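PDB 5A9D: solute carrier family 15 member 1, which couples the uptake of di- and oligopeptides in the small intestine to protons, the part here being its immunoglobulin-like extracellular domain. Local coordinates for residues 98-103 against 127-132; 112-117 against 135-140; 164-169 against 182-187. All coordinates share one frame; numbering follows the deposited sequence.

Contact 1 (98-103 against 127-132); sequences GIRFVN and SGYQFF
Two antiparallel strands meet here, 98-103 in the interior of its sheet and 127-132 along one margin. The hydrogen-bonded pair Ile99-Gln130 holds one end: Ile99 N reaches Gln130 O at 2.8 Å, nearly along the C=O axis, while Gln130 N returns to Ile99 O from above the carbonyl plane. At the other end a side chain takes over part of the ladder. Ser127 OG, turned between its own backbone N and carbonyl carbon (chi1 67°), accepts Phe101 N at 2.9 Å in an almost straight bond and donates to Gly128 O; Ser127 N in turn binds Phe101 O.

Arg100 leans across this break. Its CB touches the carbonyl oxygens of Ser127 and Gly128; with chi1 at 69°, CG comes over the face of the Tyr129 ring in a CH-pi contact, 4.0 Å from the centroid. CD continues past Tyr129 CZ, and the guanidinium ends nearly parallel to the ring, the planes 15° apart, with the hydroxyl over its centre, stacked and not bonded to it; that hydroxyl hydrogen-bonds to Asp184. NE bonds to Thr166, NH1 pairs with Asp86 of the second subunit and also reaches Ser127 O through a water, and NH2 binds Thr72 of that subunit. An alanine here, without the chain over the Tyr129 ring and the guanidinium that reaches the second subunit, would probably loosen both the sheet margin and the subunit contact.

Gly98 CA lies over the face of Phe131, 3.8 Å from the centroid, where a CB would clash with Phe131 CE2. On the face bearing Ile99 and Gln130, Ile99 CD1 meets Phe132 CD1 at 3.8 Å. Both strands belong to one sheet of a beta sandwich, in keeping with this domain's immunoglobulin-like fold.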
loop_
_atom_site.group_PDB
_atom_site.type_symbol
_atom_site.label_atom_id
_atom_site.label_comp_id
_atom_site.label_asym_id
_atom_site.label_seq_id
_atom_site.Cartn_x
_atom_site.Cartn_y
_atom_site.Cartn_z
ATOM N N GLY A 98 6.824 14.241 3.974
ATOM C CA GLY A 98 6.505 12.832 4.152
ATOM C C GLY A 98 7.683 12.143 4.787
ATOM O O GLY A 98 8.804 12.290 4.314
ATOM N N ILE A 99 7.454 11.407 5.868
ATOM C CA ILE A 99 8.524 10.665 6.523
ATOM C C ILE A 99 8.093 9.212 6.700
ATOM O O ILE A 99 6.998 8.945 7.184
ATOM C CB ILE A 99 8.962 11.309 7.878
ATOM C CG1 ILE A 99 9.527 12.735 7.685
ATOM C CG2 ILE A 99 9.970 10.417 8.654
ATOM C CD1 ILE A 99 9.667 13.552 9.017
ATOM N N ARG A 100 8.966 8.283 6.322
ATOM C CA ARG A 100 8.722 6.863 6.569
ATOM C C ARG A 100 9.969 6.309 7.273
ATOM O O ARG A 100 11.041 6.910 7.205
ATOM C CB ARG A 100 8.394 6.086 5.276
ATOM C CG ARG A 100 9.584 5.964 4.351
ATOM C CD ARG A 100 9.304 4.980 3.256
ATOM N NE ARG A 100 10.399 5.013 2.299
ATOM C CZ ARG A 100 10.350 4.477 1.092
ATOM N NH1 ARG A 100 9.263 3.827 0.691
ATOM N NH2 ARG A 100 11.377 4.604 0.264
ATOM N N PHE A 101 9.796 5.226 8.004
ATOM C CA PHE A 101 10.893 4.614 8.733
ATOM C C PHE A 101 11.161 3.218 8.199
ATOM O O PHE A 101 10.236 2.504 7.836
ATOM C CB PHE A 101 10.570 4.543 10.237
ATOM C CG PHE A 101 10.662 5.899 10.894
ATOM C CD1 PHE A 101 9.569 6.767 10.893
ATOM C CD2 PHE A 101 11.867 6.341 11.449
ATOM C CE1 PHE A 101 9.678 8.048 11.452
ATOM C CE2 PHE A 101 11.965 7.600 12.042
ATOM C CZ PHE A 101 10.885 8.458 12.018
ATOM N N VAL A 102 12.445 2.843 8.153
ATOM C CA VAL A 102 12.862 1.529 7.722
ATOM C C VAL A 102 13.521 0.907 8.945
ATOM O O VAL A 102 14.446 1.492 9.512
ATOM C CB VAL A 102 13.798 1.544 6.472
ATOM C CG1 VAL A 102 14.487 0.185 6.260
ATOM C CG2 VAL A 102 13.030 1.950 5.219
ATOM N N ASN A 103 13.075 -0.296 9.311
ATOM C CA ASN A 103 13.636 -1.012 10.444
ATOM C C ASN A 103 14.642 -2.038 9.960
ATOM O O ASN A 103 14.274 -2.904 9.179
ATOM C CB ASN A 103 12.505 -1.664 11.259
ATOM C CG ASN A 103 12.987 -2.481 12.425
ATOM O OD1 ASN A 103 14.072 -2.268 12.948
ATOM N ND2 ASN A 103 12.157 -3.374 12.908
ATOM N N SER A 127 7.745 1.489 6.765
ATOM C CA SER A 127 6.411 1.940 7.102
ATOM C C SER A 127 5.933 2.742 5.884
ATOM O O SER A 127 6.731 3.080 4.997
ATOM C CB SER A 127 6.500 2.902 8.296
ATOM O OG SER A 127 7.163 4.119 7.952
ATOM N N GLY A 128 4.674 3.144 5.904
ATOM C CA GLY A 128 4.185 4.083 4.911
ATOM C C GLY A 128 4.639 5.465 5.352
ATOM O O GLY A 128 5.192 5.614 6.445
ATOM N N TYR A 129 4.459 6.479 4.512
ATOM C CA TYR A 129 4.815 7.838 4.901
ATOM C C TYR A 129 3.647 8.438 5.714
ATOM O O TYR A 129 2.482 8.182 5.412
ATOM C CB TYR A 129 4.996 8.729 3.653
ATOM C CG TYR A 129 6.217 8.444 2.803
ATOM C CD1 TYR A 129 7.444 9.030 3.093
ATOM C CD2 TYR A 129 6.133 7.627 1.673
ATOM C CE1 TYR A 129 8.573 8.794 2.299
ATOM C CE2 TYR A 129 7.250 7.398 0.860
ATOM C CZ TYR A 129 8.470 7.978 1.188
ATOM O OH TYR A 129 9.588 7.780 0.417
ATOM N N GLN A 130 3.980 9.351 6.632
ATOM C CA GLN A 130 3.058 10.213 7.371
ATOM C C GLN A 130 3.665 11.615 7.219
ATOM O O GLN A 130 4.875 11.728 6.977
ATOM C CB GLN A 130 2.856 9.758 8.818
ATOM C CG GLN A 130 2.115 8.407 8.875
ATOM C CD GLN A 130 1.669 8.050 10.259
ATOM O OE1 GLN A 130 0.612 8.439 10.707
ATOM N NE2 GLN A 130 2.435 7.250 10.941
ATOM N N PHE A 131 2.830 12.653 7.244
ATOM C CA PHE A 131 3.223 14.015 6.914
ATOM C C PHE A 131 3.209 14.981 8.092
ATOM O O PHE A 131 2.364 14.906 8.980
ATOM C CB PHE A 131 2.367 14.535 5.737
ATOM C CG PHE A 131 2.623 13.733 4.465
ATOM C CD1 PHE A 131 2.062 12.479 4.288
ATOM C CD2 PHE A 131 3.393 14.256 3.435
ATOM C CE1 PHE A 131 2.335 11.723 3.137
ATOM C CE2 PHE A 131 3.630 13.518 2.268
ATOM C CZ PHE A 131 3.136 12.238 2.142
ATOM N N PHE A 132 4.211 15.873 8.097
ATOM C CA PHE A 132 4.492 16.796 9.196
ATOM C C PHE A 132 4.808 18.169 8.690
ATOM O O PHE A 132 5.416 18.294 7.621
ATOM C CB PHE A 132 5.724 16.288 10.008
ATOM C CG PHE A 132 5.558 14.879 10.541
ATOM C CD1 PHE A 132 5.910 13.780 9.767
ATOM C CD2 PHE A 132 5.012 14.656 11.802
ATOM C CE1 PHE A 132 5.660 12.480 10.220
ATOM C CE2 PHE A 132 4.829 13.357 12.277
ATOM C CZ PHE A 132 5.165 12.280 11.492
HETATM O O HOH W 1 6.659 3.215 2.186
#

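Contact 2 (112-117 against 135-140); sequences KMSGKV and GEKQYT
Lys112 and Thr140 form a hydrogen-bonded antiparallel pair: Thr140 N donates to Lys112 O at 2.9 Å and Lys112 N to Thr140 O at 3.1 Å, both donors lying in the carbonyl planes. Farther along, the strands diverge and a water fills in, accepting from Ser114 N and donating to Gln138 O at 2.7 Å. The divergence coincides with a type I' turn from Met113 to Lys116, closed by reciprocal backbone bonds between those two residues, which makes 112-117 the tip of a beta hairpin. Strand 109-113 of this hairpin lies next to 138-142 in the sheet of the immunoglobulin-like sandwich that faces the one holding strand 97-103.

On the face bearing Met113 and Tyr139, these two side chains run side by side, pointing the same way. Met113 extends with CG anti to its backbone N (chi1 178°), then bends at chi3, -94°, so that CE reaches Tyr139 CD1 at 3.3 Å. Tyr139 itself takes the crowded position between its backbone N and carbonyl carbon, and its ring also meets that of Phe101. CE of Met113 touches Lys137 CB at 3.9 Å as well, the two chains crossing at about a right angle. At the exposed margin, Ser114 OG rests against the bent aliphatic chain of Lys137, 3.4 Å from its CD.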
loop_
_atom_site.group_PDB
_atom_site.type_symbol
_atom_site.label_atom_id
_atom_site.label_comp_id
_atom_site.label_asym_id
_atom_site.label_seq_id
_atom_site.Cartn_x
_atom_site.Cartn_y
_atom_site.Cartn_z
ATOM N N LYS A 112 7.228 7.192 17.484
ATOM C CA LYS A 112 6.214 8.180 17.832
ATOM C C LYS A 112 6.830 9.529 17.475
ATOM O O LYS A 112 7.950 9.827 17.911
ATOM C CB LYS A 112 5.816 8.128 19.329
ATOM C CG LYS A 112 5.182 6.801 19.753
ATOM C CD LYS A 112 4.174 6.999 20.857
ATOM C CE LYS A 112 3.655 5.698 21.417
ATOM N NZ LYS A 112 2.840 5.915 22.649
ATOM N N MET A 113 6.151 10.297 16.621
ATOM C CA MET A 113 6.651 11.608 16.185
ATOM C C MET A 113 5.496 12.570 16.061
ATOM O O MET A 113 4.567 12.301 15.303
ATOM C CB MET A 113 7.398 11.503 14.846
ATOM C CG MET A 113 7.905 12.871 14.323
ATOM S SD MET A 113 8.634 12.806 12.660
ATOM C CE MET A 113 10.271 12.605 13.034
ATOM N N SER A 114 5.587 13.720 16.766
ATOM C CA SER A 114 4.614 14.822 16.756
ATOM C C SER A 114 3.170 14.331 16.737
ATOM O O SER A 114 2.415 14.718 15.851
ATOM C CB SER A 114 4.866 15.765 15.570
ATOM O OG SER A 114 6.235 16.062 15.359
ATOM N N GLY A 115 2.816 13.454 17.678
ATOM C CA GLY A 115 1.459 12.904 17.795
ATOM C C GLY A 115 1.095 11.796 16.814
ATOM O O GLY A 115 0.001 11.236 16.895
ATOM N N LYS A 116 1.994 11.468 15.874
ATOM C CA LYS A 116 1.783 10.371 14.910
ATOM C C LYS A 116 2.560 9.126 15.339
ATOM O O LYS A 116 3.533 9.248 16.077
ATOM C CB LYS A 116 2.100 10.804 13.467
ATOM C CG LYS A 116 1.098 11.892 13.011
ATOM C CD LYS A 116 1.266 12.257 11.565
ATOM C CE LYS A 116 0.225 13.279 11.146
ATOM N NZ LYS A 116 0.622 14.649 11.552
ATOM N N VAL A 117 2.083 7.938 14.964
ATOM C CA VAL A 117 2.667 6.669 15.373
ATOM C C VAL A 117 2.895 5.794 14.152
ATOM O O VAL A 117 2.057 5.731 13.262
ATOM C CB VAL A 117 1.754 5.919 16.425
ATOM C CG1 VAL A 117 2.401 4.634 16.926
ATOM C CG2 VAL A 117 1.408 6.806 17.602
ATOM N N GLY A 135 10.451 21.869 9.744
ATOM C CA GLY A 135 11.267 22.120 10.920
ATOM C C GLY A 135 11.707 20.872 11.627
ATOM O O GLY A 135 11.183 19.790 11.355
ATOM N N GLU A 136 12.708 21.008 12.521
ATOM C CA GLU A 136 13.244 19.880 13.318
ATOM C C GLU A 136 12.088 19.275 14.168
ATOM O O GLU A 136 11.336 20.009 14.796
ATOM C CB GLU A 136 14.395 20.398 14.203
ATOM C CG GLU A 136 14.984 19.427 15.207
ATOM C CD GLU A 136 16.021 20.046 16.123
ATOM O OE1 GLU A 136 15.631 20.791 17.050
ATOM O OE2 GLU A 136 17.225 19.745 15.944
ATOM N N LYS A 137 11.917 17.956 14.127
ATOM C CA LYS A 137 10.864 17.266 14.881
ATOM C C LYS A 137 11.531 16.308 15.849
ATOM O O LYS A 137 12.467 15.588 15.466
ATOM C CB LYS A 137 9.922 16.429 13.947
ATOM C CG LYS A 137 9.170 17.206 12.860
ATOM C CD LYS A 137 8.155 18.170 13.437
ATOM C CE LYS A 137 8.127 19.430 12.620
ATOM N NZ LYS A 137 7.307 20.486 13.242
ATOM N N GLN A 138 11.026 16.265 17.083
ATOM C CA GLN A 138 11.509 15.309 18.070
ATOM C C GLN A 138 10.748 13.994 17.842
ATOM O O GLN A 138 9.582 14.017 17.476
ATOM C CB GLN A 138 11.252 15.807 19.494
ATOM C CG GLN A 138 12.214 16.885 19.954
ATOM C CD GLN A 138 12.671 16.595 21.351
ATOM O OE1 GLN A 138 12.011 16.975 22.332
ATOM N NE2 GLN A 138 13.776 15.853 21.467
ATOM N N TYR A 139 11.395 12.854 18.053
ATOM C CA TYR A 139 10.724 11.564 17.944
ATOM C C TYR A 139 11.342 10.512 18.849
ATOM O O TYR A 139 12.473 10.671 19.326
ATOM C CB TYR A 139 10.608 11.073 16.487
ATOM C CG TYR A 139 11.904 10.733 15.791
ATOM C CD1 TYR A 139 12.664 11.721 15.165
ATOM C CD2 TYR A 139 12.329 9.416 15.679
ATOM C CE1 TYR A 139 13.827 11.400 14.466
ATOM C CE2 TYR A 139 13.493 9.087 15.004
ATOM C CZ TYR A 139 14.234 10.077 14.394
ATOM O OH TYR A 139 15.346 9.703 13.708
ATOM N N THR A 140 10.576 9.458 19.134
ATOM C CA THR A 140 11.088 8.400 19.976
ATOM C C THR A 140 11.043 7.111 19.255
ATOM O O THR A 140 10.152 6.888 18.457
ATOM C CB THR A 140 10.327 8.270 21.320
ATOM O OG1 THR A 140 9.034 7.721 21.068
ATOM C CG2 THR A 140 10.241 9.574 22.097
HETATM O O HOH W 2 7.320 14.525 18.885
#

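Contact 3 (164-169 against 182-187); sequences AYTYVI and FEDIPP
Thr166 and Asp184 cross at about a right angle, and their tips meet in a short hydrogen bond: Thr166 OG1 donates to the syn lone pair of Asp184 OD2 at 2.6 Å. Thr166 holds OG1 anti to its carbonyl carbon (chi1 -66°), and Asp184 places CG likewise, so the two polar ends converge on one face. The same OG1 also bonds to Arg100 NE, while Asp184 OD2 is bound by Tyr129 OH and OD1 forms a salt bridge with Lys8 of the second subunit; so many donors would be expected to favour the ionised carboxylate.

Val168 meets Phe182 obliquely on that face, CG2 lying 3.6 Å from Phe182 CE2. These strands are the two arms of a beta hairpin, with Phe182 at the outer margin of its sheet in the immunoglobulin-like sandwich. Thr166 and Phe182 form a hydrogen-bonded pair of it, Thr166 N reaching Phe182 O at 2.9 Å.

On the opposite face Tyr165 and Glu183 lie side by side, ring and carboxylate planes 55° apart, with Tyr165 CE1 3.5 Å from Glu183 CG. Glu183 extends beyond CG toward a water that donates to its OE2 and to Asp184 O and accepts from Ala164 N. Beyond Asp184 the chain turns so that Pro187 CD is pressed tightly against Ala164 CB at 3.4 Å.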
loop_
_atom_site.group_PDB
_atom_site.type_symbol
_atom_site.label_atom_id
_atom_site.label_comp_id
_atom_site.label_asym_id
_atom_site.label_seq_id
_atom_site.Cartn_x
_atom_site.Cartn_y
_atom_site.Cartn_z
ATOM N N ALA A 164 10.350 14.519 1.113
ATOM C CA ALA A 164 10.037 13.171 1.569
ATOM C C ALA A 164 11.337 12.547 1.992
ATOM O O ALA A 164 12.353 12.771 1.336
ATOM C CB ALA A 164 9.378 12.358 0.475
ATOM N N TYR A 165 11.331 11.857 3.134
ATOM C CA TYR A 165 12.528 11.248 3.709
ATOM C C TYR A 165 12.245 9.852 4.209
ATOM O O TYR A 165 11.129 9.548 4.622
ATOM C CB TYR A 165 13.085 12.090 4.880
ATOM C CG TYR A 165 13.356 13.544 4.548
ATOM C CD1 TYR A 165 14.578 13.941 4.016
ATOM C CD2 TYR A 165 12.389 14.520 4.768
ATOM C CE1 TYR A 165 14.823 15.272 3.691
ATOM C CE2 TYR A 165 12.630 15.855 4.472
ATOM C CZ TYR A 165 13.846 16.224 3.925
ATOM O OH TYR A 165 14.069 17.543 3.629
ATOM N N THR A 166 13.292 9.017 4.196
ATOM C CA THR A 166 13.298 7.659 4.712
ATOM C C THR A 166 14.335 7.672 5.819
ATOM O O THR A 166 15.488 8.032 5.600
ATOM C CB THR A 166 13.645 6.650 3.623
ATOM O OG1 THR A 166 12.611 6.635 2.662
ATOM C CG2 THR A 166 13.770 5.238 4.161
ATOM N N TYR A 167 13.899 7.335 7.002
ATOM C CA TYR A 167 14.773 7.269 8.173
ATOM C C TYR A 167 15.068 5.800 8.434
ATOM O O TYR A 167 14.140 5.017 8.648
ATOM C CB TYR A 167 14.054 7.967 9.350
ATOM C CG TYR A 167 14.098 9.485 9.298
ATOM C CD1 TYR A 167 14.142 10.166 8.083
ATOM C CD2 TYR A 167 14.166 10.239 10.463
ATOM C CE1 TYR A 167 14.261 11.562 8.034
ATOM C CE2 TYR A 167 14.288 11.633 10.424
ATOM C CZ TYR A 167 14.319 12.289 9.209
ATOM O OH TYR A 167 14.417 13.662 9.179
ATOM N N VAL A 168 16.332 5.391 8.252
ATOM C CA VAL A 168 16.734 3.982 8.417
ATOM C C VAL A 168 17.252 3.790 9.834
ATOM O O VAL A 168 18.222 4.416 10.217
ATOM C CB VAL A 168 17.765 3.524 7.333
ATOM C CG1 VAL A 168 18.289 2.120 7.622
ATOM C CG2 VAL A 168 17.167 3.588 5.928
ATOM N N ILE A 169 16.610 2.901 10.595
ATOM C CA ILE A 169 16.961 2.599 11.975
ATOM C C ILE A 169 17.909 1.424 11.983
ATOM O O ILE A 169 17.543 0.367 11.476
ATOM C CB ILE A 169 15.661 2.281 12.768
ATOM C CG1 ILE A 169 14.660 3.482 12.681
ATOM C CG2 ILE A 169 16.001 1.854 14.241
ATOM C CD1 ILE A 169 13.162 3.082 13.157
ATOM N N PHE A 182 17.617 9.668 4.635
ATOM C CA PHE A 182 17.787 9.675 3.182
ATOM C C PHE A 182 16.691 10.535 2.603
ATOM O O PHE A 182 15.538 10.418 3.013
ATOM C CB PHE A 182 17.671 8.237 2.620
ATOM C CG PHE A 182 18.790 7.323 3.053
ATOM C CD1 PHE A 182 19.973 7.255 2.328
ATOM C CD2 PHE A 182 18.662 6.530 4.187
ATOM C CE1 PHE A 182 21.016 6.426 2.746
ATOM C CE2 PHE A 182 19.720 5.715 4.611
ATOM C CZ PHE A 182 20.889 5.665 3.886
ATOM N N GLU A 183 17.011 11.385 1.653
ATOM C CA GLU A 183 15.949 12.156 1.038
ATOM C C GLU A 183 15.399 11.321 -0.105
ATOM O O GLU A 183 16.157 10.656 -0.807
ATOM C CB GLU A 183 16.461 13.503 0.498
ATOM C CG GLU A 183 15.309 14.496 0.310
ATOM C CD GLU A 183 15.649 15.928 -0.071
ATOM O OE1 GLU A 183 16.666 16.467 0.425
ATOM O OE2 GLU A 183 14.867 16.526 -0.844
ATOM N N ASP A 184 14.092 11.285 -0.252
ATOM C CA ASP A 184 13.502 10.590 -1.389
ATOM C C ASP A 184 12.845 11.662 -2.231
ATOM O O ASP A 184 12.554 12.750 -1.706
ATOM C CB ASP A 184 12.349 9.670 -0.934
ATOM C CG ASP A 184 12.683 8.623 0.085
ATOM O OD1 ASP A 184 13.531 7.765 -0.207
ATOM O OD2 ASP A 184 12.009 8.586 1.125
ATOM N N ILE A 185 12.534 11.347 -3.501
ATOM C CA ILE A 185 11.753 12.232 -4.368
ATOM C C ILE A 185 10.312 12.182 -3.752
ATOM O O ILE A 185 9.898 11.095 -3.335
ATOM C CB ILE A 185 11.841 11.763 -5.859
ATOM C CG1 ILE A 185 13.289 11.939 -6.399
ATOM C CG2 ILE A 185 10.830 12.505 -6.749
ATOM C CD1 ILE A 185 13.710 11.051 -7.606
ATOM N N PRO A 186 9.597 13.320 -3.552
ATOM C CA PRO A 186 8.269 13.250 -2.884
ATOM C C PRO A 186 7.257 12.257 -3.446
ATOM O O PRO A 186 7.167 12.163 -4.669
ATOM C CB PRO A 186 7.737 14.682 -2.967
ATOM C CG PRO A 186 8.943 15.536 -3.166
ATOM C CD PRO A 186 9.930 14.714 -3.925
ATOM N N PRO A 187 6.527 11.483 -2.586
ATOM C CA PRO A 187 5.554 10.519 -3.127
ATOM C C PRO A 187 4.367 11.213 -3.786
ATOM O O PRO A 187 3.960 12.298 -3.355
ATOM C CB PRO A 187 5.128 9.702 -1.901
ATOM C CG PRO A 187 5.337 10.615 -0.742
ATOM C CD PRO A 187 6.528 11.470 -1.106
HETATM O O HOH W 3 12.410 15.393 -1.006
#

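Contacts 1 and 3 share one sheet, their centres about 8 Å apart, because strands 97-103 and 164-171 are neighbours in it. A polar network joins them: Tyr129 OH lies 2.6 Å from Asp184 OD2, and Arg100 NE 2.8 Å from Thr166 OG1. Both contacts also touch the second subunit, so the network borders the interface. Contact 2, in the facing sheet, has its centre about 11 Å from that of contact 1 and about 15 Å from that of contact 3. Phe101 CE2 and Tyr139 CE2 pack at 3.6 Å between the sheets, and Gln130 NE2 probably bonds Val117 O at 2.8 Å. A glycerol, probably from crystallisation, sits beside contact 1.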